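PDB 4XG1: diaminopimelate decarboxylase, which probably decarboxylates meso-diaminopimelate to L-lysine, the last step of lysine biosynthesis, with pyridoxal 5'-phosphate as cofactor. Local coordinates for residues B[114-119]-B[143-148]; B[130-135]-B[183-188]. All blocks are in the same frame, centred on the assembly; numbering follows the deposited sequence.

Contact 1: B[114-119]-B[143-148]; sequences AALQAN and VKAPIS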
loop_
_atom_site.group_PDB
_atom_site.type_symbol
_atom_site.label_atom_id
_atom_site.label_comp_id
_atom_site.label_asym_id
_atom_site.label_seq_id
_atom_site.Cartn_x
_atom_site.Cartn_y
_atom_site.Cartn_z
ATOM N N ALA B 114 22.332 -14.038 -0.871
ATOM C CA ALA B 114 22.861 -12.795 -0.338
ATOM C C ALA B 114 22.995 -12.878 1.156
ATOM O O ALA B 114 23.958 -12.350 1.747
ATOM C CB ALA B 114 21.987 -11.617 -0.721
ATOM N N ALA B 115 22.033 -13.525 1.782
ATOM C CA ALA B 115 22.002 -13.600 3.244
ATOM C C ALA B 115 23.093 -14.551 3.752
ATOM O O ALA B 115 23.728 -14.313 4.790
ATOM C CB ALA B 115 20.640 -14.081 3.700
ATOM N N LEU B 116 23.299 -15.629 3.006
ATOM C CA LEU B 116 24.390 -16.551 3.303
ATOM C C LEU B 116 25.727 -15.850 3.168
ATOM O O LEU B 116 26.524 -15.857 4.109
ATOM C CB LEU B 116 24.333 -17.788 2.380
ATOM C CG LEU B 116 23.302 -18.834 2.821
ATOM C CD1 LEU B 116 23.135 -19.944 1.806
ATOM C CD2 LEU B 116 23.688 -19.418 4.165
ATOM N N GLN B 117 25.913 -15.139 2.055
ATOM C CA GLN B 117 27.162 -14.397 1.854
ATOM C C GLN B 117 27.363 -13.283 2.871
ATOM O O GLN B 117 28.475 -12.893 3.125
ATOM C CB GLN B 117 27.250 -13.855 0.439
ATOM C CG GLN B 117 27.371 -14.971 -0.574
ATOM C CD GLN B 117 27.169 -14.530 -2.006
ATOM O OE1 GLN B 117 26.109 -14.770 -2.592
ATOM N NE2 GLN B 117 28.161 -13.872 -2.575
ATOM N N ALA B 118 26.301 -12.790 3.484
ATOM C CA ALA B 118 26.440 -11.808 4.558
ATOM C C ALA B 118 26.561 -12.472 5.904
ATOM O O ALA B 118 26.768 -11.798 6.922
ATOM C CB ALA B 118 25.254 -10.876 4.564
ATOM N N ASN B 119 26.406 -13.803 5.926
ATOM C CA ASN B 119 26.691 -14.601 7.117
ATOM C C ASN B 119 25.745 -14.279 8.279
ATOM O O ASN B 119 26.168 -14.003 9.422
ATOM C CB ASN B 119 28.156 -14.387 7.510
ATOM C CG ASN B 119 28.594 -15.265 8.641
ATOM O OD1 ASN B 119 28.354 -16.467 8.629
ATOM N ND2 ASN B 119 29.227 -14.661 9.655
ATOM N N VAL B 143 28.709 -23.548 1.951
ATOM C CA VAL B 143 28.591 -23.164 3.369
ATOM C C VAL B 143 27.518 -24.012 4.028
ATOM O O VAL B 143 26.826 -24.763 3.362
ATOM C CB VAL B 143 28.226 -21.669 3.569
ATOM C CG1 VAL B 143 29.421 -20.784 3.260
ATOM C CG2 VAL B 143 27.009 -21.276 2.722
ATOM N N LYS B 144 27.374 -23.838 5.334
ATOM C CA LYS B 144 26.302 -24.453 6.085
ATOM C C LYS B 144 25.292 -23.418 6.623
ATOM O O LYS B 144 25.638 -22.533 7.424
ATOM C CB LYS B 144 26.885 -25.265 7.228
ATOM C CG LYS B 144 27.441 -26.596 6.758
ATOM C CD LYS B 144 27.677 -27.539 7.919
ATOM C CE LYS B 144 27.816 -28.969 7.423
ATOM N NZ LYS B 144 27.936 -29.930 8.551
ATOM N N ALA B 145 24.049 -23.535 6.150
ATOM C CA ALA B 145 22.999 -22.535 6.412
ATOM C C ALA B 145 22.366 -22.755 7.739
ATOM O O ALA B 145 21.820 -23.796 7.957
ATOM C CB ALA B 145 21.950 -22.620 5.320
ATOM N N PRO B 146 22.445 -21.782 8.644
ATOM C CA PRO B 146 21.836 -21.954 9.949
ATOM C C PRO B 146 20.336 -21.784 9.855
ATOM O O PRO B 146 19.875 -20.871 9.183
ATOM C CB PRO B 146 22.449 -20.826 10.801
ATOM C CG PRO B 146 22.871 -19.804 9.836
ATOM C CD PRO B 146 23.175 -20.509 8.540
ATOM N N ILE B 147 19.569 -22.642 10.516
ATOM C CA ILE B 147 18.114 -22.649 10.320
ATOM C C ILE B 147 17.310 -22.966 11.563
ATOM O O ILE B 147 17.749 -23.761 12.397
ATOM C CB ILE B 147 17.693 -23.607 9.217
ATOM C CG1 ILE B 147 17.863 -25.059 9.659
ATOM C CG2 ILE B 147 18.442 -23.359 7.930
ATOM C CD1 ILE B 147 16.546 -25.720 10.013
ATOM N N SER B 148 16.184 -22.275 11.723
ATOM C CA SER B 148 15.111 -22.709 12.587
ATOM C C SER B 148 13.941 -23.064 11.710
ATOM O O SER B 148 13.910 -22.755 10.519
ATOM C CB SER B 148 14.652 -21.653 13.554
ATOM O OG SER B 148 15.735 -20.984 14.150
#
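Val143 meets Leu116 just before strand 145-152 begins. The methyl CG2 of Val143 does the touching and lies 4.1 Å from CD2 of Leu116. CD1 of the same leucine is nearly as close to this methyl, so both leucine methyls pack against one valine branch. The two side chains run past each other in opposite directions. Val143 turns CG2 inward because CG1 stands anti to the carbonyl carbon (chi1 -73°), which puts CG2 between the backbone N and the carbonyl carbon.

Ala145, the first residue of the strand, then supplies the closer contact. Its CB sits 3.8 Å from Leu116 CD2, and the same leucine methyl is almost as near to Ala145 CA. Ala145 hydrogen-bonds through its backbone to Phe191 and Glu193, next to and on strand 192-198, while Pro146 bonds to Phe123 of strand 122-125. These strands belong to the parallel barrel of the pyridoxal-binding domain, a TIM barrel.

Leu116 comes from the last turn of helix 109-117. Asn119, with positive phi, follows the helix in a Schellman motif, and its N bonds to Leu116 O at 2.7 Å. Phe123, Val137, Ala138 and Leu141 also pack around the leucine side chain. No hydrogen bond or salt bridge joins the two segments, so the helix end meets the strand start through aliphatic packing alone.

Contact 2: B[130-135]-B[183-188]; sequences ELYRIN and YKIASD. With K (potassium ion), chain O.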
loop_
_atom_site.group_PDB
_atom_site.type_symbol
_atom_site.label_atom_id
_atom_site.label_comp_id
_atom_site.label_asym_id
_atom_site.label_seq_id
_atom_site.Cartn_x
_atom_site.Cartn_y
_atom_site.Cartn_z
ATOM N N GLU B 130 11.201 -25.035 1.050
ATOM C CA GLU B 130 12.171 -23.968 1.320
ATOM C C GLU B 130 13.474 -24.541 1.870
ATOM O O GLU B 130 14.554 -24.071 1.500
ATOM C CB GLU B 130 11.593 -22.918 2.298
ATOM C CG GLU B 130 12.515 -21.737 2.618
ATOM C CD GLU B 130 12.080 -20.940 3.851
ATOM O OE1 GLU B 130 10.868 -20.970 4.243
ATOM O OE2 GLU B 130 12.922 -20.203 4.405
ATOM N N LEU B 131 13.360 -25.540 2.754
ATOM C CA LEU B 131 14.524 -26.297 3.205
ATOM C C LEU B 131 15.368 -26.758 2.022
ATOM O O LEU B 131 16.561 -26.585 2.018
ATOM C CB LEU B 131 14.123 -27.504 4.022
ATOM C CG LEU B 131 13.668 -27.269 5.445
ATOM C CD1 LEU B 131 13.206 -28.591 6.011
ATOM C CD2 LEU B 131 14.714 -26.700 6.352
ATOM N N TYR B 132 14.749 -27.353 1.025
ATOM C CA TYR B 132 15.513 -27.879 -0.102
ATOM C C TYR B 132 16.188 -26.751 -0.840
ATOM O O TYR B 132 17.305 -26.901 -1.322
ATOM C CB TYR B 132 14.627 -28.725 -1.046
ATOM C CG TYR B 132 14.145 -30.028 -0.390
ATOM C CD1 TYR B 132 15.066 -30.992 0.051
ATOM C CD2 TYR B 132 12.784 -30.285 -0.180
ATOM C CE1 TYR B 132 14.648 -32.162 0.673
ATOM C CE2 TYR B 132 12.358 -31.460 0.443
ATOM C CZ TYR B 132 13.299 -32.388 0.870
ATOM O OH TYR B 132 12.897 -33.552 1.468
ATOM N N ARG B 133 15.494 -25.627 -0.966
ATOM C CA ARG B 133 16.025 -24.512 -1.708
ATOM C C ARG B 133 17.249 -23.965 -0.985
ATOM O O ARG B 133 18.259 -23.665 -1.600
ATOM C CB ARG B 133 14.978 -23.432 -1.880
ATOM C CG ARG B 133 15.548 -22.203 -2.564
ATOM C CD ARG B 133 14.499 -21.152 -2.855
ATOM N NE ARG B 133 13.652 -21.533 -3.961
ATOM C CZ ARG B 133 12.699 -20.769 -4.468
ATOM N NH1 ARG B 133 12.466 -19.589 -3.962
ATOM N NH2 ARG B 133 11.995 -21.189 -5.489
ATOM N N ILE B 134 17.150 -23.839 0.324
ATOM C CA ILE B 134 18.225 -23.263 1.071
ATOM C C ILE B 134 19.416 -24.178 0.957
ATOM O O ILE B 134 20.512 -23.745 0.592
ATOM C CB ILE B 134 17.858 -23.065 2.542
ATOM C CG1 ILE B 134 16.802 -21.963 2.649
ATOM C CG2 ILE B 134 19.084 -22.683 3.365
ATOM C CD1 ILE B 134 16.304 -21.704 4.057
ATOM N N ASN B 135 19.196 -25.447 1.278
ATOM C CA ASN B 135 20.239 -26.447 1.232
ATOM C C ASN B 135 20.901 -26.445 -0.133
ATOM O O ASN B 135 22.133 -26.547 -0.233
ATOM C CB ASN B 135 19.661 -27.818 1.510
ATOM C CG ASN B 135 20.723 -28.899 1.551
ATOM O OD1 ASN B 135 21.501 -28.997 2.503
ATOM N ND2 ASN B 135 20.766 -29.706 0.503
ATOM N N TYR B 183 12.019 -31.359 11.073
ATOM C CA TYR B 183 13.271 -31.150 11.750
ATOM C C TYR B 183 14.212 -32.275 11.399
ATOM O O TYR B 183 15.422 -32.085 11.338
ATOM C CB TYR B 183 13.081 -31.051 13.248
ATOM C CG TYR B 183 13.120 -29.632 13.688
ATOM C CD1 TYR B 183 14.320 -28.962 13.804
ATOM C CD2 TYR B 183 11.944 -28.922 13.973
ATOM C CE1 TYR B 183 14.365 -27.636 14.230
ATOM C CE2 TYR B 183 11.986 -27.592 14.382
ATOM C CZ TYR B 183 13.195 -26.955 14.502
ATOM O OH TYR B 183 13.260 -25.657 14.939
ATOM N N LYS B 184 13.637 -33.451 11.171
ATOM C CA LYS B 184 14.404 -34.609 10.794
ATOM C C LYS B 184 15.014 -34.367 9.451
ATOM O O LYS B 184 16.211 -34.506 9.281
ATOM C CB LYS B 184 13.516 -35.859 10.751
ATOM C CG LYS B 184 14.227 -37.144 10.308
ATOM C CD LYS B 184 13.592 -38.371 10.966
ATOM C CE LYS B 184 14.428 -39.678 10.801
ATOM N NZ LYS B 184 15.557 -39.616 9.806
ATOM N N ILE B 185 14.166 -34.055 8.484
ATOM C CA ILE B 185 14.597 -33.803 7.110
ATOM C C ILE B 185 15.726 -32.798 7.085
ATOM O O ILE B 185 16.683 -32.951 6.338
ATOM C CB ILE B 185 13.439 -33.255 6.264
ATOM C CG1 ILE B 185 12.406 -34.363 6.008
ATOM C CG2 ILE B 185 13.950 -32.717 4.938
ATOM C CD1 ILE B 185 11.086 -33.894 5.420
ATOM N N ALA B 186 15.616 -31.777 7.925
ATOM C CA ALA B 186 16.647 -30.772 8.027
ATOM C C ALA B 186 17.954 -31.395 8.495
ATOM O O ALA B 186 19.011 -31.120 7.927
ATOM C CB ALA B 186 16.226 -29.671 8.991
ATOM N N SER B 187 17.884 -32.193 9.566
ATOM C CA SER B 187 19.065 -32.893 10.106
ATOM C C SER B 187 19.728 -33.706 8.989
ATOM O O SER B 187 20.926 -33.629 8.789
ATOM C CB SER B 187 18.703 -33.814 11.263
ATOM O OG SER B 187 18.128 -34.974 10.730
ATOM N N ASP B 188 18.928 -34.430 8.221
ATOM C CA ASP B 188 19.442 -35.217 7.098
ATOM C C ASP B 188 20.075 -34.383 6.003
ATOM O O ASP B 188 20.748 -34.924 5.122
ATOM C CB ASP B 188 18.331 -36.077 6.467
ATOM C CG ASP B 188 17.886 -37.236 7.368
ATOM O OD1 ASP B 188 18.609 -37.573 8.351
ATOM O OD2 ASP B 188 16.799 -37.803 7.068
HETATM K K K O . 21.977 -30.837 9.693
HETATM O O HOH W 1 21.919 -30.054 12.222
#
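The helical segments 130-135 and 183-188 run nearly parallel, with their axes 10.7 Å apart at closest approach and a crossing angle of -16°. Leu131 lies level with Ala186 and reaches across with both methyls. Its CD2 is 4.3 Å from Ala186 CB, and its CD1 is equally far from Ile185 CG2. On the outer side, Tyr132 extends its ring end to the same isoleucine methyl. Tyr132 OH comes within 3.7 Å of Ile185 CG2, and the two side chains cross at about a right angle. In Ile185, CG1 lies beside the backbone N (chi1 -71°), and CG2 is the branch opposite that N.

Both helices belong to the outer layer of the TIM barrel. Beneath them, Leu131 rests on Val125, Ile149 and Leu192, and Ala186 rests on Ile147. Toward the C-terminal side of the second segment, Ser187 O binds a potassium ion at 3.1 Å. A water at 2.6 Å from the potassium ion and the carbonyl oxygens of Leu189 and Leu192 are its other ligands. Asn135 OD1 accepts a hydrogen bond from Phe191 N, tying the first helix to the chain that follows the second.

In the fold
Contacts 1 and 2 are neighbours in the barrel wall, with their centres about 13 Å apart. Helix 128-140 is followed, after a short loop, by strand 145-152 of contact 1, and along the chain the segments of the two contacts alternate. The contacts touch where Ala145 CB meets Ile134 CG2 at 3.5 Å. Ile147 CD1 also reaches the helix pair, 4.1 Å from Ala186 CB and 4.2 Å from Leu131 CD2. Strand 145-152 thus packs on both helices of contact 2. The potassium ion bound by Ser187 lies about 9 Å from the side chain of Ala145. Both contacts lie away from the annotated cofactor and substrate sites.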